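Local atomic coordinates of methane monooxygenase hydroxylase, MmoD (Methylosinus sporium, PDB entry 6D7K), a protein that probably binds the hydroxylase component of soluble methane monooxygenase and inhibits it. Residues Val30-Tyr34 with Met35-Glu39. Sequence-based numbering, arbitrary orientation.
Sequences VDLDY and MWRWE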
loop_
_atom_site.group_PDB
_atom_site.type_symbol
_atom_site.label_atom_id
_atom_site.label_comp_id
_atom_site.label_asym_id
_atom_site.label_seq_id
_atom_site.Cartn_x
_atom_site.Cartn_y
_atom_site.Cartn_z
ATOM N N VAL H 30 -20.548 -3.165 -21.606
ATOM C CA VAL H 30 -20.644 -2.110 -22.554
ATOM C C VAL H 30 -19.810 -2.392 -23.781
ATOM O O VAL H 30 -18.763 -2.885 -23.685
ATOM C CB VAL H 30 -20.235 -0.802 -21.912
ATOM C CG1 VAL H 30 -18.790 -0.798 -21.599
ATOM C CG2 VAL H 30 -20.526 0.348 -22.792
ATOM N N ASP H 31 -20.347 -2.072 -24.941
ATOM C CA ASP H 31 -19.754 -2.236 -26.243
ATOM C C ASP H 31 -18.820 -1.102 -26.494
ATOM O O ASP H 31 -19.211 0.008 -26.516
ATOM C CB ASP H 31 -20.876 -2.148 -27.244
ATOM C CG ASP H 31 -20.525 -2.651 -28.589
ATOM O OD1 ASP H 31 -19.376 -2.931 -28.868
ATOM O OD2 ASP H 31 -21.430 -2.776 -29.390
ATOM N N LEU H 32 -17.572 -1.403 -26.734
ATOM C CA LEU H 32 -16.628 -0.378 -26.956
ATOM C C LEU H 32 -16.031 -0.415 -28.315
ATOM O O LEU H 32 -15.009 0.165 -28.465
ATOM C CB LEU H 32 -15.495 -0.518 -25.972
ATOM C CG LEU H 32 -15.628 -0.309 -24.487
ATOM C CD1 LEU H 32 -14.257 -0.405 -23.904
ATOM C CD2 LEU H 32 -16.216 1.025 -24.159
ATOM N N ASP H 33 -16.716 -1.063 -29.251
ATOM C CA ASP H 33 -16.380 -1.340 -30.655
ATOM C C ASP H 33 -15.393 -2.466 -30.782
ATOM O O ASP H 33 -15.693 -3.479 -31.298
ATOM C CB ASP H 33 -15.867 -0.148 -31.480
ATOM C CG ASP H 33 -16.727 0.217 -32.584
ATOM O OD1 ASP H 33 -16.779 -0.543 -33.545
ATOM O OD2 ASP H 33 -17.309 1.301 -32.498
ATOM N N TYR H 34 -14.193 -2.246 -30.317
ATOM C CA TYR H 34 -13.155 -3.208 -30.411
ATOM C C TYR H 34 -13.288 -4.314 -29.402
ATOM O O TYR H 34 -12.834 -5.381 -29.630
ATOM C CB TYR H 34 -11.829 -2.503 -30.308
ATOM C CG TYR H 34 -11.453 -2.000 -28.954
ATOM C CD1 TYR H 34 -10.821 -2.802 -28.059
ATOM C CD2 TYR H 34 -11.679 -0.703 -28.592
ATOM C CE1 TYR H 34 -10.481 -2.342 -26.839
ATOM C CE2 TYR H 34 -11.317 -0.246 -27.373
ATOM C CZ TYR H 34 -10.723 -1.080 -26.513
ATOM O OH TYR H 34 -10.364 -0.658 -25.308
ATOM N N MET H 35 -13.971 -4.058 -28.307
ATOM C CA MET H 35 -14.164 -5.046 -27.282
ATOM C C MET H 35 -15.367 -4.739 -26.448
ATOM O O MET H 35 -15.960 -3.745 -26.608
ATOM C CB MET H 35 -12.957 -5.032 -26.392
ATOM C CG MET H 35 -12.512 -6.353 -25.859
ATOM S SD MET H 35 -12.032 -7.536 -27.052
ATOM C CE MET H 35 -11.643 -8.812 -25.942
ATOM N N TRP H 36 -15.744 -5.621 -25.561
ATOM C CA TRP H 36 -16.845 -5.344 -24.670
ATOM C C TRP H 36 -16.288 -5.362 -23.257
ATOM O O TRP H 36 -15.584 -6.232 -22.915
ATOM C CB TRP H 36 -17.969 -6.361 -24.819
ATOM C CG TRP H 36 -18.851 -6.246 -25.974
ATOM C CD1 TRP H 36 -18.559 -6.551 -27.210
ATOM C CD2 TRP H 36 -20.211 -5.882 -25.974
ATOM N NE1 TRP H 36 -19.605 -6.380 -28.010
ATOM C CE2 TRP H 36 -20.649 -5.961 -27.262
ATOM C CE3 TRP H 36 -21.099 -5.468 -25.002
ATOM C CZ2 TRP H 36 -21.920 -5.658 -27.610
ATOM C CZ3 TRP H 36 -22.321 -5.162 -25.353
ATOM C CH2 TRP H 36 -22.740 -5.266 -26.631
ATOM N N ARG H 37 -16.609 -4.379 -22.446
ATOM C CA ARG H 37 -16.117 -4.281 -21.100
ATOM C C ARG H 37 -17.126 -4.633 -20.070
ATOM O O ARG H 37 -18.133 -4.095 -20.047
ATOM C CB ARG H 37 -15.640 -2.868 -20.844
ATOM C CG ARG H 37 -14.448 -2.765 -19.954
ATOM C CD ARG H 37 -14.563 -1.668 -18.935
ATOM N NE ARG H 37 -13.991 -0.443 -19.436
ATOM C CZ ARG H 37 -12.903 0.147 -18.969
ATOM N NH1 ARG H 37 -12.262 -0.343 -17.945
ATOM N NH2 ARG H 37 -12.459 1.237 -19.538
ATOM N N TRP H 38 -16.825 -5.515 -19.158
ATOM C CA TRP H 38 -17.823 -5.859 -18.170
ATOM C C TRP H 38 -17.253 -5.660 -16.770
ATOM O O TRP H 38 -16.037 -5.670 -16.569
ATOM C CB TRP H 38 -18.317 -7.303 -18.363
ATOM C CG TRP H 38 -17.256 -8.365 -18.574
ATOM C CD1 TRP H 38 -16.859 -8.904 -19.769
ATOM C CD2 TRP H 38 -16.504 -9.053 -17.564
ATOM N NE1 TRP H 38 -15.901 -9.869 -19.562
ATOM C CE2 TRP H 38 -15.668 -9.976 -18.216
ATOM C CE3 TRP H 38 -16.453 -8.972 -16.174
ATOM C CZ2 TRP H 38 -14.799 -10.802 -17.530
ATOM C CZ3 TRP H 38 -15.588 -9.798 -15.500
ATOM C CH2 TRP H 38 -14.770 -10.696 -16.177
ATOM N N GLU H 39 -18.155 -5.451 -15.804
ATOM C CA GLU H 39 -17.811 -5.312 -14.391
ATOM C C GLU H 39 -18.832 -6.051 -13.540
ATOM O O GLU H 39 -20.000 -6.190 -13.919
ATOM C CB GLU H 39 -17.759 -3.854 -13.956
ATOM C CG GLU H 39 -18.739 -3.014 -14.703
ATOM C CD GLU H 39 -18.880 -1.625 -14.120
ATOM O OE1 GLU H 39 -19.686 -0.827 -14.668
ATOM O OE2 GLU H 39 -18.183 -1.333 -13.121
#
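Leu32 N donates to Met35 O at 2.8 Å, almost in line with the C=O, and closes the turn of this beta hairpin. Further along the strands, Arg37 N lies 2.9 Å from Val30 O, and the return bond, Val30 N to Arg37 O, completes a hydrogen-bonded pair. Between these bonded sites lies the non-hydrogen-bonded pair Asp31-Trp36, where side chains do the joining. Asp31 carries CG anti to its own N (chi1 -164°), which lays the whole side chain across the indole: CB sits 3.6 Å from the centroid of the Trp36 six-membered ring, 8° off its normal, as a CH-pi contact, while the carboxylate stacks nearly flat on it, the planes 11° apart. Asp31 OD1 also accepts from Asp33 N, met from above the carboxylate plane, forming an Asx turn; OD2 faces a basic side chain on the chain of another protein, a long and weak ion pair. On the other face, Val30 CG1 packs beside Arg37 CB at 3.8 Å; the arginine's NH1 reaches Glu49 in a salt bridge. A serine in place of Trp36 would probably leave Asp31 without its flat support, its carboxylate freer to turn from Asp33. Backbone bonds thus set the hairpin's register, while an aromatic face and an Asx turn together orient one acid.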